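Local coordinates for protein tyrosinase (Burkholderia thailandensis, PDB 5ZRD) that hydroxylates monophenols to catechols, and probably oxidises these on to quinones, at a pair of copper ions held by histidines, at residues D341-S352 with A362-T370; G421-I432 with I484-A495. All coordinates share one frame; numbering follows the deposited sequence.

Contact 1 (D341-S352 with A362-T370); sequences DIIRNYPGTNAS and APGESLNLT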
ATOM      1  N   ASP A 341     -31.357  24.483   4.598  1.00 42.01           N
ATOM      2  CA  ASP A 341     -30.280  24.862   3.732  1.00 46.30           C
ATOM      3  C   ASP A 341     -28.995  24.561   4.505  1.00 44.68           C
ATOM      4  O   ASP A 341     -28.982  24.508   5.716  1.00 42.28           O
ATOM      5  CB  ASP A 341     -30.399  26.347   3.369  1.00 52.39           C
ATOM      6  CG  ASP A 341     -30.609  27.233   4.595  1.00 56.25           C
ATOM      7  OD1 ASP A 341     -31.762  27.386   5.057  1.00 82.80           O
ATOM      8  OD2 ASP A 341     -29.629  27.776   5.110  1.00 69.45           O
ATOM      9  N   ILE A 342     -27.934  24.373   3.745  1.00 44.20           N
ATOM     10  CA  ILE A 342     -26.630  24.075   4.194  1.00 39.95           C
ATOM     11  C   ILE A 342     -25.680  25.057   3.516  1.00 40.90           C
ATOM     12  O   ILE A 342     -25.792  25.288   2.336  1.00 41.80           O
ATOM     13  CB  ILE A 342     -26.344  22.602   3.850  1.00 43.37           C
ATOM     14  CG1 ILE A 342     -27.222  21.716   4.740  1.00 39.69           C
ATOM     15  CG2 ILE A 342     -24.861  22.249   3.955  1.00 44.92           C
ATOM     16  CD1 ILE A 342     -26.831  20.282   4.763  1.00 39.25           C
ATOM     17  N   ILE A 343     -24.782  25.678   4.272  1.00 40.59           N
ATOM     18  CA  ILE A 343     -23.797  26.582   3.675  1.00 35.43           C
ATOM     19  C   ILE A 343     -22.767  25.769   2.910  1.00 35.28           C
ATOM     20  O   ILE A 343     -22.023  25.019   3.521  1.00 36.67           O
ATOM     21  CB  ILE A 343     -23.123  27.413   4.768  1.00 38.41           C
ATOM     22  CG1 ILE A 343     -24.129  28.368   5.409  1.00 36.78           C
ATOM     23  CG2 ILE A 343     -21.890  28.116   4.234  1.00 37.54           C
ATOM     24  CD1 ILE A 343     -23.757  28.764   6.825  1.00 34.96           C
ATOM     25  N   ARG A 344     -22.716  25.933   1.595  1.00 41.77           N
ATOM     26  CA  ARG A 344     -21.811  25.139   0.764  1.00 46.62           C
ATOM     27  C   ARG A 344     -20.366  25.312   1.261  1.00 39.25           C
ATOM     28  O   ARG A 344     -19.864  26.407   1.411  1.00 42.99           O
ATOM     29  CB  ARG A 344     -21.932  25.532  -0.717  1.00 58.04           C
ATOM     30  CG  ARG A 344     -22.628  24.504  -1.605  1.00 71.76           C
ATOM     31  CD  ARG A 344     -24.150  24.461  -1.451  1.00 81.76           C
ATOM     32  NE  ARG A 344     -24.887  25.491  -2.201  1.00 83.38           N
ATOM     33  CZ  ARG A 344     -25.969  25.277  -2.964  1.00 80.16           C
ATOM     34  NH1 ARG A 344     -26.621  26.302  -3.496  1.00 82.02           N
ATOM     35  NH2 ARG A 344     -26.402  24.047  -3.186  1.00 68.36           N
ATOM     36  N   ASN A 345     -19.725  24.206   1.536  1.00 34.10           N
ATOM     37  CA  ASN A 345     -18.285  24.113   1.790  1.00 33.60           C
ATOM     38  C   ASN A 345     -17.915  24.666   3.167  1.00 32.41           C
ATOM     39  O   ASN A 345     -16.707  24.876   3.417  1.00 29.72           O
ATOM     40  CB  ASN A 345     -17.449  24.757   0.685  1.00 35.89           C
ATOM     41  CG  ASN A 345     -17.420  23.923  -0.589  1.00 39.14           C
ATOM     42  OD1 ASN A 345     -17.218  22.725  -0.529  1.00 48.06           O
ATOM     43  ND2 ASN A 345     -17.572  24.542  -1.749  1.00 41.82           N
ATOM     44  N   TYR A 346     -18.914  24.901   4.024  1.00 26.67           N
ATOM     45  CA  TYR A 346     -18.672  25.241   5.409  1.00 30.62           C
ATOM     46  C   TYR A 346     -18.105  24.017   6.140  1.00 29.78           C
ATOM     47  O   TYR A 346     -18.485  22.911   5.867  1.00 31.93           O
ATOM     48  CB  TYR A 346     -19.947  25.724   6.103  1.00 29.17           C
ATOM     49  CG  TYR A 346     -19.718  26.645   7.278  1.00 29.71           C
ATOM     50  CD1 TYR A 346     -19.385  27.964   7.080  1.00 29.42           C
ATOM     51  CD2 TYR A 346     -19.893  26.226   8.597  1.00 31.43           C
ATOM     52  CE1 TYR A 346     -19.228  28.848   8.139  1.00 27.25           C
ATOM     53  CE2 TYR A 346     -19.690  27.084   9.674  1.00 28.67           C
ATOM     54  CZ  TYR A 346     -19.339  28.407   9.436  1.00 28.03           C
ATOM     55  OH  TYR A 346     -19.176  29.314  10.447  1.00 29.03           O
ATOM     56  N   PRO A 347     -17.209  24.234   7.097  1.00 30.47           N
ATOM     57  CA  PRO A 347     -16.736  23.095   7.874  1.00 31.63           C
ATOM     58  C   PRO A 347     -17.943  22.335   8.425  1.00 30.05           C
ATOM     59  O   PRO A 347     -18.881  22.964   8.917  1.00 31.33           O
ATOM     60  CB  PRO A 347     -15.871  23.720   8.975  1.00 31.84           C
ATOM     61  CG  PRO A 347     -15.283  24.899   8.264  1.00 30.51           C
ATOM     62  CD  PRO A 347     -16.490  25.440   7.514  1.00 30.09           C
ATOM     63  N   GLY A 348     -17.897  21.010   8.335  1.00 31.42           N
ATOM     64  CA  GLY A 348     -19.068  20.163   8.643  1.00 31.52           C
ATOM     65  C   GLY A 348     -19.748  19.644   7.376  1.00 29.80           C
ATOM     66  O   GLY A 348     -20.563  18.763   7.468  1.00 29.04           O
ATOM     67  N   THR A 349     -19.403  20.166   6.203  1.00 31.17           N
ATOM     68  CA  THR A 349     -20.052  19.734   4.946  1.00 33.73           C
ATOM     69  C   THR A 349     -19.103  18.864   4.130  1.00 34.05           C
ATOM     70  O   THR A 349     -19.391  18.624   2.965  1.00 36.27           O
ATOM     71  CB  THR A 349     -20.495  20.897   4.050  1.00 28.44           C
ATOM     72  OG1 THR A 349     -19.352  21.666   3.713  1.00 28.50           O
ATOM     73  CG2 THR A 349     -21.500  21.809   4.697  1.00 32.77           C
ATOM     74  N   ASN A 350     -18.020  18.387   4.747  1.00 35.92           N
ATOM     75  CA  ASN A 350     -17.114  17.494   4.074  1.00 33.45           C
ATOM     76  C   ASN A 350     -17.044  16.089   4.714  1.00 36.61           C
ATOM     77  O   ASN A 350     -17.024  15.874   5.942  1.00 32.60           O
ATOM     78  CB  ASN A 350     -15.715  18.077   3.999  1.00 36.14           C
ATOM     79  CG  ASN A 350     -15.077  17.594   2.714  1.00 45.45           C
ATOM     80  OD1 ASN A 350     -15.353  18.128   1.635  1.00 52.52           O
ATOM     81  ND2 ASN A 350     -14.327  16.515   2.792  1.00 39.16           N
ATOM     82  N   ALA A 351     -16.946  15.097   3.845  1.00 31.69           N
ATOM     83  CA  ALA A 351     -16.747  13.740   4.271  1.00 32.05           C
ATOM     84  C   ALA A 351     -15.476  13.609   5.115  1.00 32.39           C
ATOM     85  O   ALA A 351     -15.400  12.689   5.961  1.00 27.52           O
ATOM     86  CB  ALA A 351     -16.667  12.832   3.072  1.00 33.54           C
ATOM     87  N   SER A 352     -14.471  14.459   4.884  1.00 31.37           N
ATOM     88  CA  SER A 352     -13.191  14.335   5.612  1.00 34.72           C
ATOM     89  C   SER A 352     -13.343  14.848   7.047  1.00 33.90           C
ATOM     90  O   SER A 352     -12.474  14.620   7.857  1.00 41.71           O
ATOM     91  CB  SER A 352     -12.048  15.046   4.918  1.00 33.03           C
ATOM     92  OG  SER A 352     -11.785  14.463   3.656  1.00 38.19           O
ATOM     93  N   ALA A 362     -15.447   9.285  -0.363  1.00 38.33           N
ATOM     94  CA  ALA A 362     -14.061   9.611  -0.601  1.00 40.22           C
ATOM     95  C   ALA A 362     -13.681  10.860   0.191  1.00 38.80           C
ATOM     96  O   ALA A 362     -14.521  11.686   0.450  1.00 44.70           O
ATOM     97  CB  ALA A 362     -13.837   9.824  -2.079  1.00 43.89           C
ATOM     98  N   PRO A 363     -12.414  10.986   0.569  1.00 41.65           N
ATOM     99  CA  PRO A 363     -11.877  12.209   1.141  1.00 41.71           C
ATOM    100  C   PRO A 363     -12.245  13.418   0.280  1.00 39.88           C
ATOM    101  O   PRO A 363     -12.281  13.331  -0.927  1.00 42.35           O
ATOM    102  CB  PRO A 363     -10.349  12.022   1.163  1.00 41.74           C
ATOM    103  CG  PRO A 363     -10.166  10.528   1.176  1.00 39.90           C
ATOM    104  CD  PRO A 363     -11.331  10.004   0.375  1.00 43.09           C
ATOM    105  N   GLY A 364     -12.553  14.532   0.910  1.00 43.32           N
ATOM    106  CA  GLY A 364     -12.869  15.732   0.139  1.00 40.28           C
ATOM    107  C   GLY A 364     -14.295  15.767  -0.387  1.00 40.18           C
ATOM    108  O   GLY A 364     -14.765  16.823  -0.791  1.00 37.16           O
ATOM    109  N   GLU A 365     -15.022  14.659  -0.337  1.00 37.80           N
ATOM    110  CA  GLU A 365     -16.337  14.621  -0.934  1.00 36.47           C
ATOM    111  C   GLU A 365     -17.325  15.504  -0.153  1.00 39.18           C
ATOM    112  O   GLU A 365     -17.346  15.572   1.090  1.00 39.70           O
ATOM    113  CB  GLU A 365     -16.771  13.163  -1.011  1.00 40.30           C
ATOM    114  CG  GLU A 365     -18.149  12.948  -1.602  1.00 43.09           C
ATOM    115  CD  GLU A 365     -18.304  11.567  -2.223  1.00 46.59           C
ATOM    116  OE1 GLU A 365     -17.446  10.712  -1.957  1.00 45.43           O
ATOM    117  OE2 GLU A 365     -19.287  11.354  -2.970  1.00 51.20           O
ATOM    118  N   SER A 366     -18.198  16.164  -0.903  1.00 40.12           N
ATOM    119  CA  SER A 366     -19.153  17.092  -0.332  1.00 38.86           C
ATOM    120  C   SER A 366     -20.369  16.334   0.205  1.00 37.61           C
ATOM    121  O   SER A 366     -20.882  15.429  -0.444  1.00 43.20           O
ATOM    122  CB  SER A 366     -19.557  18.155  -1.333  1.00 41.71           C
ATOM    123  OG  SER A 366     -20.911  18.526  -1.132  1.00 50.67           O
ATOM    124  N   LEU A 367     -20.817  16.746   1.395  1.00 36.23           N
ATOM    125  CA  LEU A 367     -22.053  16.319   1.988  1.00 34.30           C
ATOM    126  C   LEU A 367     -23.076  17.448   1.861  1.00 35.95           C
ATOM    127  O   LEU A 367     -22.768  18.617   2.192  1.00 37.20           O
ATOM    128  CB  LEU A 367     -21.833  15.989   3.468  1.00 34.51           C
ATOM    129  CG  LEU A 367     -20.678  15.047   3.768  1.00 36.19           C
ATOM    130  CD1 LEU A 367     -20.524  14.808   5.271  1.00 38.56           C
ATOM    131  CD2 LEU A 367     -20.890  13.731   3.057  1.00 32.70           C
ATOM    132  N   ASN A 368     -24.288  17.081   1.435  1.00 34.61           N
ATOM    133  CA  ASN A 368     -25.377  18.041   1.230  1.00 38.29           C
ATOM    134  C   ASN A 368     -26.741  17.327   1.395  1.00 36.44           C
ATOM    135  O   ASN A 368     -26.801  16.190   1.883  1.00 35.87           O
ATOM    136  CB  ASN A 368     -25.176  18.716  -0.125  1.00 41.89           C
ATOM    137  CG  ASN A 368     -25.201  17.688  -1.234  1.00 40.11           C
ATOM    138  OD1 ASN A 368     -26.213  17.016  -1.405  1.00 42.07           O
ATOM    139  ND2 ASN A 368     -24.071  17.486  -1.894  1.00 38.21           N
ATOM    140  N   LEU A 369     -27.844  17.974   1.021  1.00 35.24           N
ATOM    141  CA  LEU A 369     -29.206  17.424   1.320  1.00 38.48           C
ATOM    142  C   LEU A 369     -29.561  16.282   0.364  1.00 38.86           C
ATOM    143  O   LEU A 369     -30.553  15.580   0.575  1.00 41.45           O
ATOM    144  CB  LEU A 369     -30.251  18.540   1.219  1.00 40.14           C
ATOM    145  CG  LEU A 369     -30.065  19.679   2.221  1.00 47.56           C
ATOM    146  CD1 LEU A 369     -30.759  20.944   1.744  1.00 54.65           C
ATOM    147  CD2 LEU A 369     -30.553  19.278   3.598  1.00 47.05           C
ATOM    148  N   THR A 370     -28.717  16.118  -0.654  1.00 39.93           N
ATOM    149  CA  THR A 370     -28.792  15.106  -1.714  1.00 41.05           C
ATOM    150  C   THR A 370     -28.015  13.847  -1.315  1.00 38.40           C
ATOM    151  O   THR A 370     -28.179  12.805  -1.923  1.00 36.51           O
ATOM    152  CB  THR A 370     -28.265  15.752  -3.015  1.00 40.72           C
ATOM    153  OG1 THR A 370     -29.451  16.276  -3.596  1.00 44.69           O
ATOM    154  CG2 THR A 370     -27.561  14.853  -4.005  1.00 42.38           C
TER

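Contact 2 (G421-I432 with I484-A495); sequences GNSTKKLTVTGI and IVAHFPLSAMPA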
ATOM      1  N   GLY A 421     -23.739  42.791  35.018  1.00 44.88           N
ATOM      2  CA  GLY A 421     -22.421  42.974  35.634  1.00 43.35           C
ATOM      3  C   GLY A 421     -21.515  41.765  35.470  1.00 43.76           C
ATOM      4  O   GLY A 421     -20.344  41.831  35.804  1.00 49.04           O
ATOM      5  N   ASN A 422     -22.041  40.645  34.974  1.00 41.91           N
ATOM      6  CA  ASN A 422     -21.218  39.479  34.699  1.00 39.39           C
ATOM      7  C   ASN A 422     -20.677  39.590  33.257  1.00 34.93           C
ATOM      8  O   ASN A 422     -21.173  40.394  32.475  1.00 35.09           O
ATOM      9  CB  ASN A 422     -22.003  38.206  34.995  1.00 39.83           C
ATOM     10  CG  ASN A 422     -21.916  37.757  36.434  1.00 36.55           C
ATOM     11  OD1 ASN A 422     -21.646  38.538  37.339  1.00 45.05           O
ATOM     12  ND2 ASN A 422     -22.106  36.473  36.646  1.00 31.74           N
ATOM     13  N   SER A 423     -19.623  38.862  32.902  1.00 35.33           N
ATOM     14  CA  SER A 423     -18.949  39.099  31.565  1.00 34.24           C
ATOM     15  C   SER A 423     -19.812  38.607  30.400  1.00 34.65           C
ATOM     16  O   SER A 423     -20.381  37.514  30.469  1.00 34.01           O
ATOM     17  CB  SER A 423     -17.600  38.438  31.508  1.00 33.31           C
ATOM     18  OG  SER A 423     -16.927  38.774  30.292  1.00 32.74           O
ATOM     19  N   THR A 424     -19.848  39.383  29.327  1.00 33.73           N
ATOM     20  CA  THR A 424     -20.527  39.008  28.110  1.00 36.18           C
ATOM     21  C   THR A 424     -19.546  38.384  27.104  1.00 41.32           C
ATOM     22  O   THR A 424     -19.928  38.157  25.943  1.00 38.07           O
ATOM     23  CB  THR A 424     -21.168  40.235  27.448  1.00 41.01           C
ATOM     24  OG1 THR A 424     -20.105  41.080  27.004  1.00 36.52           O
ATOM     25  CG2 THR A 424     -22.107  40.988  28.368  1.00 42.22           C
ATOM     26  N   LYS A 425     -18.299  38.137  27.539  1.00 37.96           N
ATOM     27  CA  LYS A 425     -17.197  37.723  26.659  1.00 34.32           C
ATOM     28  C   LYS A 425     -17.113  36.189  26.583  1.00 34.54           C
ATOM     29  O   LYS A 425     -17.786  35.461  27.351  1.00 31.15           O
ATOM     30  CB  LYS A 425     -15.855  38.234  27.187  1.00 33.25           C
ATOM     31  CG  LYS A 425     -15.675  39.731  27.134  1.00 36.60           C
ATOM     32  CD  LYS A 425     -14.459  40.276  27.867  1.00 43.33           C
ATOM     33  CE  LYS A 425     -13.894  41.494  27.168  1.00 47.02           C
ATOM     34  NZ  LYS A 425     -12.883  42.205  27.982  1.00 53.11           N
ATOM     35  N   LYS A 426     -16.262  35.697  25.670  1.00 31.10           N
ATOM     36  CA  LYS A 426     -16.095  34.279  25.569  1.00 32.80           C
ATOM     37  C   LYS A 426     -14.621  33.909  25.624  1.00 30.02           C
ATOM     38  O   LYS A 426     -13.787  34.674  25.204  1.00 27.65           O
ATOM     39  CB  LYS A 426     -16.812  33.735  24.332  1.00 36.81           C
ATOM     40  CG  LYS A 426     -16.151  33.947  22.983  1.00 40.51           C
ATOM     41  CD  LYS A 426     -16.937  33.286  21.845  1.00 35.33           C
ATOM     42  CE  LYS A 426     -16.939  34.151  20.613  1.00 35.85           C
ATOM     43  NZ  LYS A 426     -18.009  33.781  19.660  1.00 37.45           N
ATOM     44  N   LEU A 427     -14.367  32.703  26.140  1.00 30.74           N
ATOM     45  CA  LEU A 427     -13.027  32.116  26.240  1.00 31.36           C
ATOM     46  C   LEU A 427     -12.818  31.140  25.078  1.00 33.49           C
ATOM     47  O   LEU A 427     -13.618  30.225  24.896  1.00 30.64           O
ATOM     48  CB  LEU A 427     -12.912  31.356  27.568  1.00 31.18           C
ATOM     49  CG  LEU A 427     -11.521  30.809  27.880  1.00 35.31           C
ATOM     50  CD1 LEU A 427     -10.528  31.928  28.160  1.00 36.58           C
ATOM     51  CD2 LEU A 427     -11.555  29.858  29.068  1.00 39.32           C
ATOM     52  N   THR A 428     -11.729  31.297  24.339  1.00 33.32           N
ATOM     53  CA  THR A 428     -11.358  30.342  23.350  1.00 31.19           C
ATOM     54  C   THR A 428     -10.148  29.567  23.894  1.00 32.93           C
ATOM     55  O   THR A 428      -9.148  30.150  24.286  1.00 34.34           O
ATOM     56  CB  THR A 428     -11.052  31.019  22.000  1.00 34.34           C
ATOM     57  OG1 THR A 428     -12.159  31.777  21.491  1.00 31.11           O
ATOM     58  CG2 THR A 428     -10.644  30.009  20.947  1.00 34.58           C
ATOM     59  N   VAL A 429     -10.264  28.254  23.909  1.00 32.22           N
ATOM     60  CA  VAL A 429      -9.208  27.379  24.361  1.00 38.21           C
ATOM     61  C   VAL A 429      -8.643  26.657  23.138  1.00 37.47           C
ATOM     62  O   VAL A 429      -9.384  26.000  22.417  1.00 35.68           O
ATOM     63  CB  VAL A 429      -9.669  26.356  25.424  1.00 36.15           C
ATOM     64  CG1 VAL A 429      -8.486  25.546  25.953  1.00 38.91           C
ATOM     65  CG2 VAL A 429     -10.400  27.023  26.579  1.00 35.65           C
ATOM     66  N   THR A 430      -7.334  26.796  22.948  1.00 42.54           N
ATOM     67  CA  THR A 430      -6.613  26.078  21.900  1.00 51.00           C
ATOM     68  C   THR A 430      -5.370  25.422  22.505  1.00 59.84           C
ATOM     69  O   THR A 430      -4.447  26.080  22.894  1.00 62.38           O
ATOM     70  CB  THR A 430      -6.272  26.982  20.703  1.00 47.84           C
ATOM     71  OG1 THR A 430      -5.485  28.109  21.092  1.00 43.88           O
ATOM     72  CG2 THR A 430      -7.513  27.474  19.988  1.00 47.67           C
ATOM     73  N   GLY A 431      -5.414  24.113  22.637  1.00 88.77           N
ATOM     74  CA  GLY A 431      -4.214  23.301  22.705  1.00 98.97           C
ATOM     75  C   GLY A 431      -4.142  22.463  21.450  1.00103.03           C
ATOM     76  O   GLY A 431      -4.233  21.242  21.520  1.00101.23           O
ATOM     77  N   ILE A 432      -4.037  23.165  20.316  1.00116.96           N
ATOM     78  CA  ILE A 432      -4.133  22.586  18.948  1.00129.57           C
ATOM     79  C   ILE A 432      -3.156  21.401  18.810  1.00128.66           C
ATOM     80  O   ILE A 432      -3.401  20.483  18.019  1.00119.36           O
ATOM     81  CB  ILE A 432      -3.918  23.675  17.859  1.00136.42           C
ATOM     82  CG1 ILE A 432      -5.067  24.696  17.821  1.00124.00           C
ATOM     83  CG2 ILE A 432      -3.693  23.041  16.489  1.00139.58           C
ATOM     84  CD1 ILE A 432      -4.885  25.832  16.828  1.00112.24           C
ATOM     85  N   ILE A 484      -7.541  20.820  19.072  1.00 62.57           N
ATOM     86  CA  ILE A 484      -8.389  21.122  20.223  1.00 60.61           C
ATOM     87  C   ILE A 484      -8.795  22.605  20.110  1.00 50.39           C
ATOM     88  O   ILE A 484      -7.959  23.498  20.224  1.00 51.16           O
ATOM     89  CB  ILE A 484      -7.689  20.812  21.569  1.00 67.56           C
ATOM     90  CG1 ILE A 484      -7.062  19.412  21.622  1.00 71.55           C
ATOM     91  CG2 ILE A 484      -8.643  21.036  22.737  1.00 68.87           C
ATOM     92  CD1 ILE A 484      -8.015  18.296  22.006  1.00 67.05           C
ATOM     93  N   VAL A 485     -10.059  22.878  19.839  1.00 42.66           N
ATOM     94  CA  VAL A 485     -10.559  24.254  19.926  1.00 45.32           C
ATOM     95  C   VAL A 485     -11.916  24.206  20.632  1.00 39.72           C
ATOM     96  O   VAL A 485     -12.750  23.444  20.258  1.00 39.54           O
ATOM     97  CB  VAL A 485     -10.623  24.943  18.550  1.00 43.14           C
ATOM     98  CG1 VAL A 485     -11.124  24.006  17.487  1.00 47.35           C
ATOM     99  CG2 VAL A 485     -11.468  26.194  18.587  1.00 45.11           C
ATOM    100  N   ALA A 486     -12.079  24.968  21.704  1.00 36.86           N
ATOM    101  CA  ALA A 486     -13.287  24.909  22.504  1.00 36.75           C
ATOM    102  C   ALA A 486     -13.619  26.326  22.963  1.00 38.75           C
ATOM    103  O   ALA A 486     -12.699  27.069  23.283  1.00 37.93           O
ATOM    104  CB  ALA A 486     -13.097  23.984  23.683  1.00 38.81           C
ATOM    105  N   HIS A 487     -14.900  26.695  22.967  1.00 33.96           N
ATOM    106  CA  HIS A 487     -15.297  27.992  23.460  1.00 34.58           C
ATOM    107  C   HIS A 487     -16.146  27.835  24.722  1.00 37.27           C
ATOM    108  O   HIS A 487     -16.885  26.861  24.856  1.00 37.32           O
ATOM    109  CB  HIS A 487     -16.112  28.772  22.434  1.00 32.93           C
ATOM    110  CG  HIS A 487     -15.514  28.797  21.078  1.00 32.85           C
ATOM    111  ND1 HIS A 487     -14.628  29.780  20.686  1.00 36.03           N
ATOM    112  CD2 HIS A 487     -15.673  27.974  20.023  1.00 29.15           C
ATOM    113  CE1 HIS A 487     -14.286  29.564  19.420  1.00 34.37           C
ATOM    114  NE2 HIS A 487     -14.904  28.454  19.008  1.00 31.59           N
ATOM    115  N   PHE A 488     -16.054  28.828  25.617  1.00 36.56           N
ATOM    116  CA  PHE A 488     -16.823  28.799  26.863  1.00 33.77           C
ATOM    117  C   PHE A 488     -17.303  30.209  27.149  1.00 32.08           C
ATOM    118  O   PHE A 488     -16.575  31.157  26.912  1.00 33.56           O
ATOM    119  CB  PHE A 488     -16.012  28.249  28.038  1.00 31.95           C
ATOM    120  CG  PHE A 488     -15.456  26.857  27.845  1.00 29.95           C
ATOM    121  CD1 PHE A 488     -16.178  25.735  28.214  1.00 29.48           C
ATOM    122  CD2 PHE A 488     -14.199  26.665  27.318  1.00 30.21           C
ATOM    123  CE1 PHE A 488     -15.660  24.462  28.057  1.00 29.69           C
ATOM    124  CE2 PHE A 488     -13.687  25.386  27.137  1.00 30.58           C
ATOM    125  CZ  PHE A 488     -14.422  24.283  27.493  1.00 29.34           C
ATOM    126  N   PRO A 489     -18.550  30.332  27.606  1.00 33.50           N
ATOM    127  CA  PRO A 489     -18.957  31.625  28.143  1.00 34.49           C
ATOM    128  C   PRO A 489     -18.127  31.959  29.394  1.00 31.72           C
ATOM    129  O   PRO A 489     -17.683  31.063  30.114  1.00 30.56           O
ATOM    130  CB  PRO A 489     -20.448  31.448  28.466  1.00 33.23           C
ATOM    131  CG  PRO A 489     -20.545  29.981  28.837  1.00 35.57           C
ATOM    132  CD  PRO A 489     -19.572  29.317  27.884  1.00 34.86           C
ATOM    133  N   LEU A 490     -17.932  33.244  29.616  1.00 37.42           N
ATOM    134  CA  LEU A 490     -17.357  33.795  30.870  1.00 38.49           C
ATOM    135  C   LEU A 490     -18.466  34.443  31.721  1.00 38.35           C
ATOM    136  O   LEU A 490     -18.180  35.181  32.659  1.00 37.21           O
ATOM    137  CB  LEU A 490     -16.262  34.804  30.495  1.00 39.42           C
ATOM    138  CG  LEU A 490     -14.979  34.183  29.932  1.00 40.51           C
ATOM    139  CD1 LEU A 490     -14.199  35.176  29.100  1.00 40.97           C
ATOM    140  CD2 LEU A 490     -14.109  33.641  31.053  1.00 42.92           C
ATOM    141  N   SER A 491     -19.727  34.090  31.463  1.00 36.64           N
ATOM    142  CA  SER A 491     -20.892  34.674  32.123  1.00 37.18           C
ATOM    143  C   SER A 491     -20.992  34.246  33.595  1.00 37.95           C
ATOM    144  O   SER A 491     -21.830  34.772  34.286  1.00 34.81           O
ATOM    145  CB  SER A 491     -22.155  34.300  31.391  1.00 36.46           C
ATOM    146  OG  SER A 491     -22.232  32.893  31.267  1.00 41.88           O
ATOM    147  N   ALA A 492     -20.237  33.241  34.048  1.00 36.50           N
ATOM    148  CA  ALA A 492     -20.244  32.941  35.462  1.00 40.29           C
ATOM    149  C   ALA A 492     -19.480  34.046  36.207  1.00 40.05           C
ATOM    150  O   ALA A 492     -19.617  34.125  37.396  1.00 40.38           O
ATOM    151  CB  ALA A 492     -19.648  31.577  35.768  1.00 35.90           C
ATOM    152  N   MET A 493     -18.714  34.906  35.533  1.00 43.69           N
ATOM    153  CA  MET A 493     -17.861  35.793  36.314  1.00 41.18           C
ATOM    154  C   MET A 493     -18.211  37.274  36.129  1.00 40.90           C
ATOM    155  O   MET A 493     -18.740  37.715  35.114  1.00 39.34           O
ATOM    156  CB  MET A 493     -16.357  35.552  36.126  1.00 43.71           C
ATOM    157  CG  MET A 493     -15.820  35.376  34.738  1.00 43.02           C
ATOM    158  SD  MET A 493     -14.186  34.507  34.747  1.00 44.75           S
ATOM    159  CE  MET A 493     -13.214  35.470  35.906  1.00 43.04           C
ATOM    160  N   PRO A 494     -17.939  38.050  37.195  1.00 43.81           N
ATOM    161  CA  PRO A 494     -18.039  39.501  37.158  1.00 40.67           C
ATOM    162  C   PRO A 494     -17.151  40.047  36.034  1.00 36.25           C
ATOM    163  O   PRO A 494     -16.040  39.563  35.831  1.00 31.59           O
ATOM    164  CB  PRO A 494     -17.533  39.953  38.537  1.00 44.57           C
ATOM    165  CG  PRO A 494     -17.814  38.770  39.424  1.00 42.52           C
ATOM    166  CD  PRO A 494     -17.455  37.603  38.527  1.00 41.11           C
ATOM    167  N   ALA A 495     -17.674  41.011  35.287  1.00 37.92           N
ATOM    168  CA  ALA A 495     -17.035  41.441  34.056  1.00 37.24           C
ATOM    169  C   ALA A 495     -15.617  41.946  34.342  1.00 39.12           C
ATOM    170  O   ALA A 495     -14.687  41.673  33.580  1.00 42.56           O
ATOM    171  CB  ALA A 495     -17.873  42.489  33.400  1.00 35.84           C
TER
HETATM  172  O   HOH W   1     -15.435  40.964  30.896  1.00 31.86           O

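Contact 1 (D341-S352 with A362-T370)
L367 presses its isobutyl group against the backbone of T349, N350 and A351. CG swings beside its own backbone N (chi1 -51°), which brings it 3.7 Å from A351 N and carries CD1 to 3.7 Å from N350 O. A branched apolar side chain suits this buried place, because it spreads over a strip of main chain in which T349 O and A351 N are already paired: T349 O accepts from L367 N at 2.8 Å, and A351 N gives a nearly straight bond to E365 O, also 2.8 Å long. These two bonds flank N350 and S366 and make an isolated beta bridge.

A351 points its methyl into the type II turn A362-E365. CB packs 3.6 Å from A362 O and close to E365 CB, a fit that favours a small residue. G364 supplies the positive phi that the third position of such a turn usually needs, and its N donates to S352 OG (2.9 Å). E365 reaches out with an extended chain, and its OE1 accepts from A362 N, bridging the two ends of the turn, while OE2 forms a salt bridge with R434 of the second subunit.

I342 extends the apolar surface at the other end. Its CD1 meets L369 CD2 at 4.0 Å, the two side chains passing one another head to tail, and the same isoleucine also touches V88 and Y250. Between these patches, the type II turn Y346-T349 is tightened by T349 OG1, which donates to Y346 O at 2.6 Å, so that this oxygen holds both the hydroxyl and the backbone N of T349. Two loop segments thus meet through a single beta bridge flanked by type II turns, within the long loop region that follows helix 315-334 of the tyrosinase di-copper domain.

Contact 2 (G421-I432 with I484-A495)
V429 sets CG2 at the edge of the F488 ring, 3.7 Å from CE2, in the apolar centre of an antiparallel strand pair, 426-430 with 485-489. L427 continues the same face, its CB 4.2 Å from L490 CG. A486 and F488 meet M443 and A445 of strand 441-450, L427 and L490 meet L461 of strand 456-466, and V429 packs on F532 of strand 531-534, which explains the run of aliphatic and aromatic residues.

Backbone bonds join L427 with F488 and V429 with A486 in both directions; strand 531-534 pairs along the far side of 426-430, completing a three-stranded sheet. T428 and H487 share the opposite face with K426 and run alongside one another in the same direction. T428 OG1 reaches H487 ND1 in a 3.3 Å hydrogen bond near the ring plane, and S260 O takes the ring's NE2, so both nitrogens are held and the imidazole's rotation is fixed. K426 sends its NZ to the carbonyls of N263, N266 and G268.

Past the strands, N422 ND2 donates to S491 O at 2.9 Å, gripping the type I turn L490-M493. S423 OG, anti to its own N (chi1 -175°), accepts from K425 N in an ST turn and meets a water, 2.7 Å away, that donates to A495 O.

Contact 1 closes along the chain before contact 2 opens; their centres lie 29 Å apart and their nearest atoms about 10 Å, so within one subunit they do not touch. They are joined instead across the subunit interface: R344 of one copy, in segment 341-352, packs on T428, T430 and I432 of the other, N345 on V485, and S366 on I432. They also differ in their distance from the active site. The side chain of L367 is about 10 Å from that of H85, which with H57 and H94 binds one copper, and about 13 Å from a copper ion, whereas contact 2 lies away from the metal centre, on the three-stranded sheet.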